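Local coordinates for protein CD38 molecule (Bos taurus, PDB 3KOU) that works as a cell-surface ectoenzyme of the ADP-ribosyl cyclase family, whose ligand pocket borders a parallel beta-sheet, at residues V167-S172 and L197-V202; Q84-K89 and N163-V168; I23-C28 and N43-R48. All coordinates share one frame; numbering follows the deposited sequence. Where two conformers were deposited one is given.

Overall arrangement
From the N terminus, contact 3 comes first: residues 23-28 and 43-48 pair helix 20-35 with helix 44-55 and close a short loop through a disulfide. Contacts 2 and 1 follow later, on the opposite side of the chain's centre. Contact 2 closes an excursion of 73 residues, nearly half of it helical, by bringing strand 85-88 beside strand 164-170. Contact 1 begins on the strand where contact 2 ends and adds strand 196-203 across the crossover through helix 182-187. None nests in or crosses another, contacts 2 and 1 meeting end to end at V167 and V168. The two build neighbouring pairings of one four-stranded parallel sheet, and the centres of contacts 1 and 3 lie about 33 Å apart.

Contact 1 of 3, residues V167-S172 and L197-V202; sequences VVLNGS and LEAWLV. With NAG (2-acetamido-2-deoxy-beta-D-glucopyranose), chain C.
V167 to N170 run alongside A199 to V202 as adjacent parallel strands; the axes of these short segments approach to 4.7 Å and are turned 27° against each other, a twist in keeping with a parallel sheet. V167 N gives to E198 O at 2.8 Å and V167 O receives W200 N at 2.9 Å. L169 repeats the pattern, binding W200 O through its N and V202 N through its O. G171 has already left the strand, and its N meets V202 O from above the carbonyl plane; having no side chain, it can turn here close against the neighbouring strand.

On one face V167, L169, A199 and L201 form a buried apolar layer. V167 CG1, set between its backbone N and carbonyl carbon (chi1 67°), presses on the small CB of A199 at a tight 3.5 Å. L169 and L201 cross obliquely, touching through their CD1 atoms at 4.1 Å, and I218 of helix 216-227 packs on both. On the other face V168 and V202 lie against L93 of helix 91-101.

N170 ends the strand in an Asx turn, OD1 accepting S172 N at 2.9 Å, while ND2 carries the N-linked NAG in an N-G-S sequon. The whole is the strand pairing of a beta-alpha-beta unit, with strands 164-170 and 196-203 joined through helix 182-187.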
# COMPACT_ATOMS: atom_id res chain seq x y z
N VAL A 167 5.02 0.29 11.92
CA VAL A 167 5.26 1.22 10.82
C VAL A 167 6.74 1.65 10.72
O VAL A 167 7.38 1.95 11.74
CB VAL A 167 4.33 2.46 10.85
CG1 VAL A 167 4.64 3.33 12.05
CG2 VAL A 167 4.48 3.25 9.56
N VAL A 168 7.29 1.61 9.51
CA VAL A 168 8.67 2.03 9.26
C VAL A 168 8.66 3.43 8.65
O VAL A 168 8.13 3.63 7.56
CB VAL A 168 9.41 1.06 8.33
CG1 VAL A 168 10.90 1.45 8.20
CG2 VAL A 168 9.27 -0.39 8.85
N LEU A 169 9.22 4.40 9.37
CA LEU A 169 9.26 5.77 8.90
C LEU A 169 10.68 6.24 8.70
O LEU A 169 11.63 5.63 9.20
CB LEU A 169 8.54 6.71 9.87
CG LEU A 169 7.07 6.29 10.09
CD1 LEU A 169 6.43 7.08 11.25
CD2 LEU A 169 6.25 6.46 8.80
N ASN A 170 10.81 7.35 8.00
CA ASN A 170 12.09 7.85 7.55
C ASN A 170 12.63 8.95 8.44
O ASN A 170 12.22 10.11 8.32
CB ASN A 170 11.93 8.42 6.17
CG ASN A 170 13.22 8.55 5.47
OD1 ASN A 170 14.23 8.96 6.04
ND2 ASN A 170 13.20 8.18 4.23
N GLY A 171 13.57 8.61 9.32
CA GLY A 171 14.15 9.59 10.23
C GLY A 171 15.12 10.56 9.56
O GLY A 171 15.64 11.46 10.22
N SER A 172 15.33 10.39 8.26
CA SER A 172 16.17 11.32 7.51
C SER A 172 15.40 12.42 6.81
O SER A 172 15.98 13.21 6.06
CB SER A 172 17.01 10.57 6.47
OG SER A 172 18.09 9.89 7.07
N LEU A 197 0.14 0.19 17.78
CA LEU A 197 1.05 0.53 16.70
C LEU A 197 2.45 0.84 17.21
O LEU A 197 2.63 1.63 18.15
CB LEU A 197 0.51 1.71 15.90
CG LEU A 197 1.46 2.24 14.81
CD1 LEU A 197 1.59 1.24 13.69
CD2 LEU A 197 0.97 3.57 14.27
N GLU A 198 3.44 0.20 16.60
CA GLU A 198 4.83 0.48 16.92
C GLU A 198 5.46 1.17 15.74
O GLU A 198 5.43 0.64 14.64
CB GLU A 198 5.58 -0.82 17.21
CG GLU A 198 5.10 -1.53 18.46
CD GLU A 198 5.88 -2.80 18.69
OE1 GLU A 198 6.93 -2.98 18.03
OE2 GLU A 198 5.45 -3.62 19.52
N ALA A 199 6.04 2.35 15.96
CA ALA A 199 6.73 3.09 14.89
C ALA A 199 8.23 3.03 15.09
O ALA A 199 8.71 3.12 16.21
CB ALA A 199 6.25 4.55 14.86
N TRP A 200 8.96 2.87 13.98
CA TRP A 200 10.42 2.87 13.96
C TRP A 200 10.88 4.00 13.03
O TRP A 200 10.53 4.02 11.83
CB TRP A 200 10.95 1.51 13.47
CG TRP A 200 10.56 0.37 14.36
CD1 TRP A 200 9.41 -0.38 14.28
CD2 TRP A 200 11.30 -0.14 15.47
NE1 TRP A 200 9.39 -1.32 15.28
CE2 TRP A 200 10.54 -1.19 16.03
CE3 TRP A 200 12.51 0.20 16.07
CZ2 TRP A 200 10.96 -1.92 17.13
CZ3 TRP A 200 12.93 -0.52 17.17
CH2 TRP A 200 12.16 -1.57 17.69
N LEU A 201 11.59 4.98 13.57
CA LEU A 201 12.09 6.07 12.73
C LEU A 201 13.58 5.84 12.45
O LEU A 201 14.41 5.92 13.36
CB LEU A 201 11.90 7.43 13.40
CG LEU A 201 10.52 8.10 13.27
CD1 LEU A 201 9.46 7.28 13.97
CD2 LEU A 201 10.57 9.50 13.85
N VAL A 202 13.89 5.55 11.19
CA VAL A 202 15.19 4.98 10.83
C VAL A 202 15.89 5.94 9.88
O VAL A 202 15.30 6.44 8.93
CB VAL A 202 15.01 3.60 10.16
CG1 VAL A 202 16.38 3.02 9.80
CG2 VAL A 202 14.23 2.63 11.07
C1 NAG C . 14.71 8.52 3.45
C2 NAG C . 15.26 7.15 3.02
C3 NAG C . 16.29 7.34 1.89
C4 NAG C . 15.82 8.29 0.78
C5 NAG C . 15.24 9.56 1.39
C6 NAG C . 14.64 10.52 0.35
C7 NAG C . 15.30 5.39 4.73
C8 NAG C . 15.94 4.90 5.99
N2 NAG C . 15.88 6.44 4.14
O3 NAG C . 16.69 6.09 1.36
O4 NAG C . 16.93 8.63 -0.08
O5 NAG C . 14.21 9.18 2.29
O6 NAG C . 13.71 9.84 -0.48
O7 NAG C . 14.29 4.82 4.28

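Contact 2 of 3, residues Q84-K89 and N163-V168; sequences QVFWSK and NTVRVV. With 2NF ([[(2R,3S,4R,5R)-5-(6-aminopurin-9-yl)-3,4-dihydroxyoxolan-2-yl]methoxy-hydroxyphosphoryl] [(2R,3S,4R,5R)-5-(3-carbamoylpyridin-1-ium-1yl)- 3-fluoro-,4- hydroxyoxolan-2-yl]methyl phosphate), chain E; NAG (2-acetamido-2-deoxy-beta-D-glucopyranose), chain C.
Both backbone polar atoms of R166 are tied to segment 84-89: its N donates to Q84 O at 3.1 Å and its O accepts F86 N at 2.8 Å, both in the carbonyl plane. Further along this parallel pairing V168 N gives to F86 O at 3.0 Å; the bond from S88 N to V168 O is long and weak, and V168 O also accepts from T90 OG1. At the other end a water accepts from Q84 N and lies within bonding reach of T164 O.

F86 packs on the second strand, its CB against V167 CG2 at 3.7 Å and its ring edge at V165 CB. Q84 NE2 gives to F157 O and R166 NH1 to Y97 OH, outside the pair.

At the sheet border W87 N reaches O3D of the ligand 2NF at 2.8 Å, nearly straight (171°). W87 CG sits between the backbone N and the carbonyl carbon (chi1 60°), which lays one face of the indole against the ligand's C3D, while NE1 binds E107 OE1. S88 OG donates to O1N of 2NF at 2.9 Å, K89 N to its O5B at 2.8 Å and K89 NZ to its O1A at 2.9 Å; NZ also forms a salt bridge with D178. S88 OG, K89 N and the lysine charge are consistent with a strand end suited to a diphosphate, while W87 N fixes the hydroxyl O3D.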
# COMPACT_ATOMS: atom_id res chain seq x y z
N GLN A 84 1.36 -7.40 10.50
CA GLN A 84 1.19 -6.33 9.50
C GLN A 84 2.20 -5.17 9.63
O GLN A 84 2.51 -4.71 10.74
CB GLN A 84 -0.24 -5.82 9.56
CG GLN A 84 -0.68 -4.94 8.39
CD GLN A 84 -2.20 -4.79 8.35
OE1 GLN A 84 -2.93 -5.64 8.88
NE2 GLN A 84 -2.68 -3.75 7.71
N VAL A 85 2.68 -4.69 8.50
CA VAL A 85 3.67 -3.62 8.44
C VAL A 85 3.21 -2.51 7.50
O VAL A 85 2.88 -2.78 6.34
CB VAL A 85 5.03 -4.14 7.96
CG1 VAL A 85 6.03 -2.98 7.78
CG2 VAL A 85 5.55 -5.19 8.95
N PHE A 86 3.17 -1.28 8.01
CA PHE A 86 2.95 -0.09 7.21
C PHE A 86 4.30 0.57 6.93
O PHE A 86 5.28 0.31 7.63
CB PHE A 86 2.03 0.91 7.97
CG PHE A 86 0.64 0.39 8.22
CD1 PHE A 86 -0.36 0.56 7.27
CD2 PHE A 86 0.35 -0.28 9.39
CE1 PHE A 86 -1.64 0.07 7.50
CE2 PHE A 86 -0.94 -0.77 9.62
CZ PHE A 86 -1.92 -0.59 8.69
N TRP A 87 4.35 1.43 5.92
CA TRP A 87 5.56 2.18 5.57
C TRP A 87 5.19 3.51 4.90
O TRP A 87 4.11 3.65 4.34
CB TRP A 87 6.48 1.37 4.66
CG TRP A 87 5.85 0.98 3.36
CD1 TRP A 87 5.17 -0.18 3.09
CD2 TRP A 87 5.85 1.73 2.14
NE1 TRP A 87 4.75 -0.18 1.78
CE2 TRP A 87 5.15 0.98 1.18
CE3 TRP A 87 6.38 2.98 1.78
CZ2 TRP A 87 4.96 1.42 -0.12
CZ3 TRP A 87 6.19 3.41 0.49
CH2 TRP A 87 5.49 2.64 -0.45
N SER A 88 6.09 4.49 4.99
CA SER A 88 5.90 5.77 4.29
C SER A 88 7.28 6.38 4.06
O SER A 88 8.01 6.61 5.03
CB SER A 88 5.01 6.70 5.15
OG SER A 88 4.46 7.77 4.38
N LYS A 89 7.66 6.57 2.79
CA LYS A 89 8.96 7.15 2.41
C LYS A 89 10.10 6.19 2.72
O LYS A 89 11.26 6.62 2.78
CB LYS A 89 9.23 8.49 3.12
CG LYS A 89 8.01 9.35 3.40
CD LYS A 89 7.39 9.87 2.11
CE LYS A 89 6.19 10.77 2.42
NZ LYS A 89 5.50 11.15 1.16
N ASN A 163 -4.34 -6.60 16.48
CA ASN A 163 -3.28 -6.71 17.47
C ASN A 163 -2.13 -5.74 17.20
O ASN A 163 -2.35 -4.57 16.92
CB ASN A 163 -2.83 -8.16 17.63
CG ASN A 163 -3.95 -9.04 18.17
OD1 ASN A 163 -4.90 -8.55 18.78
ND2 ASN A 163 -3.85 -10.35 17.95
N THR A 164 -0.90 -6.22 17.27
CA THR A 164 0.21 -5.28 17.11
C THR A 164 0.54 -5.07 15.64
O THR A 164 0.70 -6.04 14.90
CB THR A 164 1.48 -5.79 17.78
OG1 THR A 164 1.24 -6.03 19.16
CG2 THR A 164 2.59 -4.75 17.65
N VAL A 165 0.60 -3.81 15.21
CA VAL A 165 1.05 -3.47 13.86
C VAL A 165 2.31 -2.62 13.96
O VAL A 165 2.53 -1.96 14.98
CB VAL A 165 -0.03 -2.70 13.06
CG1 VAL A 165 -1.27 -3.56 12.85
CG2 VAL A 165 -0.40 -1.39 13.76
N ARG A 166 3.13 -2.65 12.92
CA ARG A 166 4.37 -1.85 12.90
C ARG A 166 4.37 -0.87 11.74
O ARG A 166 3.74 -1.13 10.70
CB ARG A 166 5.63 -2.75 12.81
CG ARG A 166 5.82 -3.70 13.98
CD ARG A 166 5.50 -5.12 13.57
NE ARG A 166 5.41 -6.03 14.71
CZ ARG A 166 6.44 -6.73 15.18
NH1 ARG A 166 7.63 -6.62 14.61
NH2 ARG A 166 6.28 -7.53 16.23
N VAL A 167 5.02 0.29 11.92
CA VAL A 167 5.26 1.22 10.82
C VAL A 167 6.74 1.65 10.72
O VAL A 167 7.38 1.95 11.74
CB VAL A 167 4.33 2.46 10.85
CG1 VAL A 167 4.64 3.33 12.05
CG2 VAL A 167 4.48 3.25 9.56
N VAL A 168 7.29 1.61 9.51
CA VAL A 168 8.67 2.03 9.26
C VAL A 168 8.66 3.43 8.65
O VAL A 168 8.13 3.63 7.56
CB VAL A 168 9.41 1.06 8.33
CG1 VAL A 168 10.90 1.45 8.20
CG2 VAL A 168 9.27 -0.39 8.85
C1D 2NF E . -0.49 2.07 2.22
C2D 2NF E . 0.51 1.09 2.80
F2D 2NF E . 0.07 0.08 3.50
C3D 2NF E . 1.67 1.94 3.28
O3D 2NF E . 1.93 1.70 4.60
O4D 2NF E . 0.23 3.26 2.02
C4D 2NF E . 1.36 3.36 2.78
C5D 2NF E . 2.46 4.09 2.07
O5D 2NF E . 2.16 5.05 1.06
PN 2NF E . 2.61 6.49 1.38
O1N 2NF E . 2.41 6.58 2.79
O2N 2NF E . 1.91 7.37 0.55
O3 2NF E . 4.14 6.45 1.15
PA 2NF E . 4.99 7.22 0.08
O1A 2NF E . 4.74 8.57 0.21
O2A 2NF E . 4.47 6.73 -1.17
O5B 2NF E . 6.37 6.88 0.28
C1 NAG C . 14.71 8.52 3.45
C2 NAG C . 15.26 7.15 3.02
C3 NAG C . 16.29 7.34 1.89
C4 NAG C . 15.82 8.29 0.78
C5 NAG C . 15.24 9.56 1.39
C6 NAG C . 14.64 10.52 0.35
C7 NAG C . 15.30 5.39 4.73
C8 NAG C . 15.94 4.90 5.99
N2 NAG C . 15.88 6.44 4.14
O3 NAG C . 16.69 6.09 1.36
O4 NAG C . 16.93 8.63 -0.08
O5 NAG C . 14.21 9.18 2.29
O6 NAG C . 13.71 9.84 -0.48
O7 NAG C . 14.29 4.82 4.28
O HOH W 1 -0.56 -6.90 12.60

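Contact 3 of 3, residues I23-C28 and N43-R48; sequences IIQERC and NCQAIR. With SO4 (sulfate ion), chain D.
C28 carries SG anti to its backbone N (chi1 -173°), while C44 turns its own SG back beside its backbone N; the two sulfurs join at 2.1 Å as a disulfide with a left-handed chi3 of -79°. On the C28 side the bridge packs against I47, whose CD1 is 4.1 Å from C28 SG, and against L114. The linked helices 20-35 and 44-55 run roughly antiparallel, 144° between these segments with axes 9.0 Å apart, and form a helical hairpin in the largely helical part of the ADP-ribosyl cyclase fold. N43 is the N-cap of the second helix: its OD1 accepts A46 N at 2.7 Å. Asparagine suits this place because its short side chain can accept a first-turn backbone N-H that has no preceding carbonyl to bond to.

I24 and R48 cross at about a right angle, I24 CD1 touching the aliphatic CG of R48 at 3.7 Å. Q25 lays its CG near C44 O at 3.9 Å. The R48 side chain bends beyond CG and carries its guanidinium to a sulfate, probably from the crystallisation liquor, NH2 donating to O3 at 2.9 Å and NH1 to O2 at 3.2 Å; Q49 NE2 binds it too.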
# COMPACT_ATOMS: atom_id res chain seq x y z
N ILE A 23 0.51 -10.55 -16.85
CA ILE A 23 1.34 -10.34 -15.66
C ILE A 23 0.52 -10.56 -14.38
O ILE A 23 0.95 -11.29 -13.48
CB ILE A 23 2.01 -8.96 -15.65
CG1 ILE A 23 3.08 -8.87 -16.73
CG2 ILE A 23 2.60 -8.66 -14.26
CD1 ILE A 23 3.58 -7.45 -17.00
N ILE A 24 -0.66 -9.97 -14.28
CA ILE A 24 -1.42 -10.17 -13.06
C ILE A 24 -1.91 -11.61 -12.85
O ILE A 24 -1.91 -12.12 -11.72
CB ILE A 24 -2.56 -9.12 -12.86
CG1 ILE A 24 -3.63 -9.22 -13.95
CG2 ILE A 24 -1.97 -7.70 -12.80
CD1 ILE A 24 -4.95 -8.50 -13.55
N GLN A 25 -2.31 -12.29 -13.91
CA GLN A 25 -2.74 -13.67 -13.72
C GLN A 25 -1.57 -14.58 -13.32
O GLN A 25 -1.70 -15.44 -12.45
CB GLN A 25 -3.50 -14.22 -14.95
CG GLN A 25 -4.39 -15.42 -14.56
CD GLN A 25 -5.22 -15.98 -15.70
OE1 GLN A 25 -5.46 -17.20 -15.77
NE2 GLN A 25 -5.68 -15.09 -16.59
N GLU A 26 -0.42 -14.37 -13.94
CA GLU A 26 0.77 -15.13 -13.59
C GLU A 26 1.24 -14.83 -12.17
O GLU A 26 1.62 -15.72 -11.42
CB GLU A 26 1.88 -14.85 -14.59
CG GLU A 26 1.69 -15.62 -15.89
CD GLU A 26 2.80 -15.37 -16.89
OE1 GLU A 26 3.74 -14.59 -16.59
OE2 GLU A 26 2.73 -15.97 -17.98
N ARG A 27 1.21 -13.55 -11.79
CA ARG A 27 1.52 -13.21 -10.39
C ARG A 27 0.54 -13.84 -9.42
O ARG A 27 0.91 -14.25 -8.32
CB ARG A 27 1.53 -11.69 -10.18
CG ARG A 27 2.71 -11.01 -10.83
CD ARG A 27 2.70 -9.50 -10.57
NE ARG A 27 3.97 -8.89 -11.00
CZ ARG A 27 4.33 -7.63 -10.76
NH1 ARG A 27 3.54 -6.79 -10.09
NH2 ARG A 27 5.51 -7.20 -11.22
N CYS A 28 -0.72 -13.92 -9.82
CA CYS A 28 -1.72 -14.53 -8.96
C CYS A 28 -1.42 -16.04 -8.73
O CYS A 28 -1.41 -16.52 -7.59
CB CYS A 28 -3.12 -14.31 -9.53
SG CYS A 28 -4.50 -14.86 -8.48
N ASN A 43 -9.72 -18.32 -7.23
CA ASN A 43 -9.51 -18.47 -8.66
C ASN A 43 -8.82 -17.28 -9.28
O ASN A 43 -9.36 -16.18 -9.30
CB ASN A 43 -10.79 -18.75 -9.45
CG ASN A 43 -10.49 -19.08 -10.92
OD1 ASN A 43 -10.80 -18.31 -11.82
ND2 ASN A 43 -9.85 -20.23 -11.15
N CYS A 44 -7.63 -17.52 -9.82
CA CYS A 44 -6.83 -16.44 -10.39
C CYS A 44 -7.39 -15.89 -11.70
O CYS A 44 -7.29 -14.70 -11.98
CB CYS A 44 -5.35 -16.85 -10.50
SG CYS A 44 -4.49 -16.89 -8.87
N GLN A 45 -8.01 -16.75 -12.51
CA GLN A 45 -8.67 -16.25 -13.72
C GLN A 45 -9.80 -15.28 -13.34
O GLN A 45 -9.94 -14.21 -13.95
CB GLN A 45 -9.23 -17.42 -14.53
CG GLN A 45 -9.89 -17.01 -15.84
CD GLN A 45 -10.47 -18.21 -16.59
OE1 GLN A 45 -10.49 -19.33 -16.08
NE2 GLN A 45 -10.94 -17.96 -17.80
N ALA A 46 -10.57 -15.63 -12.33
CA ALA A 46 -11.68 -14.77 -11.90
C ALA A 46 -11.17 -13.45 -11.31
O ALA A 46 -11.77 -12.38 -11.52
CB ALA A 46 -12.56 -15.49 -10.89
N ILE A 47 -10.09 -13.53 -10.56
CA ILE A 47 -9.48 -12.32 -10.03
C ILE A 47 -8.98 -11.40 -11.15
O ILE A 47 -9.24 -10.20 -11.11
CB ILE A 47 -8.41 -12.65 -8.97
CG1 ILE A 47 -9.11 -13.24 -7.74
CG2 ILE A 47 -7.59 -11.40 -8.61
CD1 ILE A 47 -8.14 -13.91 -6.74
N ARG A 48 -8.29 -11.97 -12.14
CA ARG A 48 -7.85 -11.18 -13.28
C ARG A 48 -9.03 -10.55 -13.98
O ARG A 48 -9.00 -9.37 -14.32
CB ARG A 48 -7.05 -11.99 -14.32
CG ARG A 48 -6.73 -11.08 -15.53
CD ARG A 48 -6.71 -11.70 -16.92
NE ARG A 48 -7.11 -13.10 -17.06
CZ ARG A 48 -8.09 -13.54 -17.85
NH1 ARG A 48 -8.81 -12.71 -18.60
NH2 ARG A 48 -8.34 -14.85 -17.90
S SO4 D . -10.36 -15.48 -20.78
O1 SO4 D . -11.26 -16.49 -21.33
O2 SO4 D . -10.98 -14.87 -19.60
O3 SO4 D . -9.10 -16.10 -20.41
O4 SO4 D . -10.09 -14.44 -21.77